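Local coordinates for betaine aldehyde dehydrogenase (Staphylococcus aureus subsp. aureus COL, PDB 4QTO), which catalyses the NAD-dependent oxidation of betaine aldehyde to glycine betaine, as a tetrameric member of the aldehyde dehydrogenase family, at residues R74-A79 with K248-V253; N286-D291 with E295-Q300. All blocks are in the same frame, centred on the assembly; numbering follows the deposited sequence.

Contact 1: residues R74-A79 with K248-V253; sequences RAILAA and KEVDLV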
loop_
_atom_site.group_PDB
_atom_site.type_symbol
_atom_site.label_atom_id
_atom_site.label_comp_id
_atom_site.label_asym_id
_atom_site.label_seq_id
_atom_site.Cartn_x
_atom_site.Cartn_y
_atom_site.Cartn_z
ATOM N N ARG A 74 -14.667 -19.986 30.493
ATOM C CA ARG A 74 -13.581 -19.491 31.340
ATOM C C ARG A 74 -12.364 -19.036 30.501
ATOM O O ARG A 74 -11.742 -17.997 30.790
ATOM C CB ARG A 74 -13.153 -20.546 32.393
ATOM C CG ARG A 74 -12.271 -19.951 33.468
ATOM C CD ARG A 74 -12.081 -20.882 34.663
ATOM N NE ARG A 74 -11.240 -22.042 34.400
ATOM C CZ ARG A 74 -9.908 -22.044 34.428
ATOM N NH1 ARG A 74 -9.217 -20.932 34.658
ATOM N NH2 ARG A 74 -9.271 -23.172 34.199
ATOM N N ALA A 75 -12.063 -19.780 29.452
ATOM C CA ALA A 75 -10.971 -19.417 28.540
ATOM C C ALA A 75 -11.250 -18.109 27.808
ATOM O O ALA A 75 -10.388 -17.233 27.697
ATOM C CB ALA A 75 -10.742 -20.502 27.524
ATOM N N ILE A 76 -12.485 -17.950 27.335
ATOM C CA ILE A 76 -12.849 -16.705 26.638
ATOM C C ILE A 76 -12.760 -15.493 27.594
ATOM O O ILE A 76 -12.245 -14.413 27.234
ATOM C CB ILE A 76 -14.251 -16.837 26.011
ATOM C CG1 ILE A 76 -14.167 -17.808 24.828
ATOM C CG2 ILE A 76 -14.778 -15.472 25.565
ATOM C CD1 ILE A 76 -15.517 -18.275 24.354
ATOM N N LEU A 77 -13.244 -15.663 28.817
ATOM C CA LEU A 77 -13.177 -14.576 29.786
ATOM C C LEU A 77 -11.729 -14.246 30.150
ATOM O O LEU A 77 -11.398 -13.087 30.362
ATOM C CB LEU A 77 -14.006 -14.883 31.021
ATOM C CG LEU A 77 -15.516 -14.940 30.759
ATOM C CD1 LEU A 77 -16.247 -15.363 32.029
ATOM C CD2 LEU A 77 -16.057 -13.628 30.248
ATOM N N ALA A 78 -10.876 -15.252 30.196
ATOM C CA ALA A 78 -9.443 -15.025 30.467
ATOM C C ALA A 78 -8.775 -14.297 29.321
ATOM O O ALA A 78 -7.950 -13.407 29.541
ATOM C CB ALA A 78 -8.733 -16.331 30.734
ATOM N N ALA A 79 -9.138 -14.668 28.092
ATOM C CA ALA A 79 -8.623 -13.991 26.895
ATOM C C ALA A 79 -9.022 -12.515 26.926
ATOM O O ALA A 79 -8.235 -11.609 26.598
ATOM C CB ALA A 79 -9.139 -14.692 25.654
ATOM N N LYS A 248 -20.528 -13.350 23.853
ATOM C CA LYS A 248 -20.516 -11.915 23.627
ATOM C C LYS A 248 -19.147 -11.252 23.693
ATOM O O LYS A 248 -18.959 -10.168 23.146
ATOM C CB LYS A 248 -21.466 -11.195 24.606
ATOM C CG LYS A 248 -21.005 -11.199 26.038
ATOM C CD LYS A 248 -21.981 -10.378 26.901
ATOM C CE LYS A 248 -21.309 -9.977 28.203
ATOM N NZ LYS A 248 -22.193 -9.201 29.124
ATOM N N GLU A 249 -18.193 -11.907 24.346
ATOM C CA GLU A 249 -16.835 -11.327 24.487
ATOM C C GLU A 249 -15.897 -11.665 23.340
ATOM O O GLU A 249 -14.726 -11.256 23.365
ATOM C CB GLU A 249 -16.184 -11.738 25.808
ATOM C CG GLU A 249 -16.914 -11.192 27.015
ATOM C CD GLU A 249 -16.982 -9.674 27.052
ATOM O OE1 GLU A 249 -16.122 -8.972 26.472
ATOM O OE2 GLU A 249 -17.909 -9.170 27.723
ATOM N N VAL A 250 -16.378 -12.365 22.328
ATOM C CA VAL A 250 -15.563 -12.716 21.164
ATOM C C VAL A 250 -15.737 -11.661 20.060
ATOM O O VAL A 250 -16.865 -11.257 19.779
ATOM C CB VAL A 250 -15.949 -14.098 20.627
ATOM C CG1 VAL A 250 -15.180 -14.445 19.357
ATOM C CG2 VAL A 250 -15.691 -15.161 21.684
ATOM N N ASP A 251 -14.623 -11.227 19.453
ATOM C CA ASP A 251 -14.635 -10.238 18.361
ATOM C C ASP A 251 -14.511 -10.855 16.955
ATOM O O ASP A 251 -14.923 -10.244 15.979
ATOM C CB ASP A 251 -13.533 -9.215 18.588
ATOM C CG ASP A 251 -13.741 -8.427 19.869
ATOM O OD1 ASP A 251 -14.779 -7.713 20.005
ATOM O OD2 ASP A 251 -12.893 -8.583 20.795
ATOM N N LEU A 252 -13.928 -12.060 16.867
ATOM C CA LEU A 252 -13.787 -12.776 15.597
ATOM C C LEU A 252 -13.840 -14.266 15.877
ATOM O O LEU A 252 -13.156 -14.754 16.785
ATOM C CB LEU A 252 -12.432 -12.470 14.936
ATOM C CG LEU A 252 -12.024 -13.317 13.714
ATOM C CD1 LEU A 252 -12.885 -13.015 12.514
ATOM C CD2 LEU A 252 -10.554 -13.118 13.392
ATOM N N VAL A 253 -14.643 -14.967 15.086
ATOM C CA VAL A 253 -14.697 -16.433 15.104
ATOM C C VAL A 253 -14.065 -16.876 13.778
ATOM O O VAL A 253 -14.528 -16.485 12.696
ATOM C CB VAL A 253 -16.139 -16.956 15.158
ATOM C CG1 VAL A 253 -16.124 -18.494 15.133
ATOM C CG2 VAL A 253 -16.837 -16.416 16.368
#

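Contact 2: residues N286-D291 with E295-Q300; sequences NIIFDD and ELAVDQ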
loop_
_atom_site.group_PDB
_atom_site.type_symbol
_atom_site.label_atom_id
_atom_site.label_comp_id
_atom_site.label_asym_id
_atom_site.label_seq_id
_atom_site.Cartn_x
_atom_site.Cartn_y
_atom_site.Cartn_z
ATOM N N ASN A 286 -9.765 -29.363 -11.974
ATOM C CA ASN A 286 -8.426 -29.564 -12.549
ATOM C C ASN A 286 -8.703 -29.638 -14.046
ATOM O O ASN A 286 -9.210 -30.657 -14.549
ATOM C CB ASN A 286 -7.817 -30.826 -11.990
ATOM C CG ASN A 286 -6.396 -31.020 -12.435
ATOM O OD1 ASN A 286 -5.909 -30.278 -13.300
ATOM N ND2 ASN A 286 -5.720 -32.003 -11.862
ATOM N N ILE A 287 -8.456 -28.546 -14.762
ATOM C CA ILE A 287 -8.820 -28.409 -16.157
ATOM C C ILE A 287 -7.617 -28.741 -17.053
ATOM O O ILE A 287 -6.590 -28.060 -17.000
ATOM C CB ILE A 287 -9.284 -26.968 -16.440
ATOM C CG1 ILE A 287 -10.477 -26.609 -15.549
ATOM C CG2 ILE A 287 -9.629 -26.773 -17.895
ATOM C CD1 ILE A 287 -10.854 -25.150 -15.580
ATOM N N ILE A 288 -7.788 -29.750 -17.891
ATOM C CA ILE A 288 -6.709 -30.248 -18.741
ATOM C C ILE A 288 -7.069 -30.113 -20.211
ATOM O O ILE A 288 -7.989 -30.769 -20.711
ATOM C CB ILE A 288 -6.412 -31.700 -18.370
ATOM C CG1 ILE A 288 -6.102 -31.847 -16.865
ATOM C CG2 ILE A 288 -5.297 -32.260 -19.240
ATOM C CD1 ILE A 288 -6.048 -33.280 -16.410
ATOM N N PHE A 289 -6.368 -29.230 -20.901
ATOM C CA PHE A 289 -6.565 -29.024 -22.338
ATOM C C PHE A 289 -5.788 -30.020 -23.171
ATOM O O PHE A 289 -4.813 -30.630 -22.695
ATOM C CB PHE A 289 -6.159 -27.612 -22.716
ATOM C CG PHE A 289 -7.169 -26.567 -22.328
ATOM C CD1 PHE A 289 -8.209 -26.263 -23.194
ATOM C CD2 PHE A 289 -7.110 -25.924 -21.115
ATOM C CE1 PHE A 289 -9.159 -25.326 -22.857
ATOM C CE2 PHE A 289 -8.053 -24.966 -20.768
ATOM C CZ PHE A 289 -9.091 -24.665 -21.658
ATOM N N ASP A 290 -6.184 -30.162 -24.444
ATOM C CA ASP A 290 -5.510 -31.106 -25.336
ATOM C C ASP A 290 -4.080 -30.697 -25.679
ATOM O O ASP A 290 -3.337 -31.507 -26.212
ATOM C CB ASP A 290 -6.374 -31.518 -26.543
ATOM C CG ASP A 290 -6.645 -30.437 -27.522
ATOM O OD1 ASP A 290 -5.895 -29.427 -27.568
ATOM O OD2 ASP A 290 -7.624 -30.626 -28.313
ATOM N N ASP A 291 -3.687 -29.465 -25.332
ATOM C CA ASP A 291 -2.334 -29.012 -25.511
ATOM C C ASP A 291 -1.537 -28.883 -24.210
ATOM O O ASP A 291 -0.498 -28.218 -24.175
ATOM C CB ASP A 291 -2.262 -27.727 -26.340
ATOM C CG ASP A 291 -2.958 -26.554 -25.692
ATOM O OD1 ASP A 291 -3.574 -26.717 -24.620
ATOM O OD2 ASP A 291 -2.876 -25.434 -26.278
ATOM N N GLU A 295 1.988 -35.964 -19.888
ATOM C CA GLU A 295 2.489 -36.696 -18.718
ATOM C C GLU A 295 2.506 -35.833 -17.463
ATOM O O GLU A 295 2.292 -36.344 -16.362
ATOM C CB GLU A 295 3.802 -37.402 -18.990
ATOM C CG GLU A 295 3.646 -38.584 -19.993
ATOM C CD GLU A 295 2.673 -39.737 -19.580
ATOM O OE1 GLU A 295 2.295 -40.549 -20.480
ATOM O OE2 GLU A 295 2.241 -39.883 -18.398
ATOM N N LEU A 296 2.718 -34.528 -17.612
ATOM C CA LEU A 296 2.629 -33.632 -16.461
ATOM C C LEU A 296 1.190 -33.619 -15.918
ATOM O O LEU A 296 0.969 -33.658 -14.697
ATOM C CB LEU A 296 3.023 -32.206 -16.875
ATOM C CG LEU A 296 2.873 -31.155 -15.770
ATOM C CD1 LEU A 296 3.900 -31.316 -14.670
ATOM C CD2 LEU A 296 2.986 -29.760 -16.373
ATOM N N ALA A 297 0.208 -33.548 -16.832
ATOM C CA ALA A 297 -1.197 -33.469 -16.449
ATOM C C ALA A 297 -1.645 -34.734 -15.750
ATOM O O ALA A 297 -2.442 -34.664 -14.789
ATOM C CB ALA A 297 -2.072 -33.189 -17.650
ATOM N N VAL A 298 -1.147 -35.895 -16.198
ATOM C CA VAL A 298 -1.460 -37.151 -15.529
ATOM C C VAL A 298 -0.834 -37.184 -14.127
ATOM O O VAL A 298 -1.521 -37.488 -13.134
ATOM C CB VAL A 298 -0.984 -38.369 -16.335
ATOM C CG1 VAL A 298 -1.190 -39.649 -15.555
ATOM C CG2 VAL A 298 -1.739 -38.432 -17.653
ATOM N N ASP A 299 0.438 -36.811 -14.025
ATOM C CA ASP A 299 1.129 -36.754 -12.732
ATOM C C ASP A 299 0.368 -35.851 -11.749
ATOM O O ASP A 299 0.115 -36.222 -10.592
ATOM C CB ASP A 299 2.549 -36.203 -12.932
ATOM C CG ASP A 299 3.331 -36.040 -11.637
ATOM O OD1 ASP A 299 3.908 -37.030 -11.156
ATOM O OD2 ASP A 299 3.463 -34.887 -11.174
ATOM N N GLN A 300 0.011 -34.651 -12.218
ATOM C CA GLN A 300 -0.647 -33.679 -11.366
ATOM C C GLN A 300 -2.102 -34.020 -11.073
ATOM O O GLN A 300 -2.651 -33.591 -10.047
ATOM C CB GLN A 300 -0.475 -32.254 -11.908
ATOM C CG GLN A 300 0.977 -31.781 -11.825
ATOM C CD GLN A 300 1.391 -31.381 -10.421
ATOM O OE1 GLN A 300 0.985 -31.984 -9.409
ATOM N NE2 GLN A 300 2.205 -30.350 -10.338
HETATM O O HOH W 1 -3.415 -32.302 -13.668
#

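Contact 1: residues R74-A79 with K248-V253
Ile-76 of helix 69-85 reaches the segment leading into strand 252-256 through its methyl branch, which meets two residues at once. Its CG2 lies 4.0 Å from CG2 of Val-250, the two side chains crossing at about a right angle, and CD1 of Ile-76 approaches the same valine methyl at 4.1 Å. Both residues are buried and branched at CB, so methyls stand close to the main chain, and two branches of Ile-76 reach one methyl of Val-250.

The second kind of contact is between aliphatic carbon and the stem of an acidic residue. CG2 of Ile-76 also packs 4.0 Å from CB of Glu-249, while CD2 of the more exposed Leu-77 comes 4.1 Å from Glu-249 CG. Glu-249 can serve here because its chain bends at chi2 (-60°), turning the carboxylate away from residues 74-79 and leaving CB and CG to the hydrocarbons.

Salt bridges join OE1 of Glu-249 to NE, and OD2 of Asp-251 to NH2, of Arg-80 on the same helix. With no hydrogen bond directly joining the two segments, their mutual attachment is apolar packing, and the ion pairs probably help to hold the 248-253 segment against helix 69-85.

Contact 2: residues N286-D291 with E295-Q300
CG2 of Ile-288 presses on CB of Ala-297 at 3.7 Å, where strand 285-288 faces helix 294-306. The torsion of Ile-288 (chi1 -55°) sets CG2 anti to the backbone N and CG1 anti to the carbonyl carbon; the extended chi2 of 170° then carries CD1 to 4.2 Å from the same CB. Both branches of the isoleucine thus bear on a single methyl, and the small alanine lets the backbones come close, with the CA atoms of Ile-288 and Ala-297 6.8 Å apart.

Asn-286 starts out toward the same helix, with CG anti to the backbone N (chi1 -174°). Its ND2 is 3.9 Å from O of Gln-300, but the polar link runs through a water: ND2 of Asn-286 donates to the water at 2.9 Å, and the water donates to O of Ala-297 at 2.8 Å. An amide suits this buried place because it supplies the N-H that the bridge needs. Gln-300 bends its own amide away from the strand segment, and its OE1 is hydrogen-bonded to ND2 of Asn-303.

The strand lies between 318-322 and 443-447, parallel to both. Ile-288 also touches Ile-325 and Phe-329 of helix 323-337, and Val-298 meets Ala-332 there, while Asp-299, on helix 294-306, accepts hydrogen bonds from backbone N of Val-515 and of Asn-516 of a second subunit.

Contacts 1 and 2 lie on opposite sides of the chain's centre, with their own centres 47 Å apart and nearest atoms about 28 Å apart. They follow in series along the chain. Contact 1 packs helix 69-85 at the start of strand 252-256, in the sheet with 162-177 and 200-204, probably the Rossmann-type NAD-binding part; contact 2 packs helix 294-306 on a central strand, flanked by parallel neighbours, of the other sheet, probably the catalytic domain, as in relatives. Cys-313, carrying a 2-hydroxyethylthio group, is probably the active-site cysteine, as in the family, and follows helix 294-306 in the chain. A sodium ion sits about 10 Å from the side chain of Val-250, while contact 2 adjoins a subunit interface.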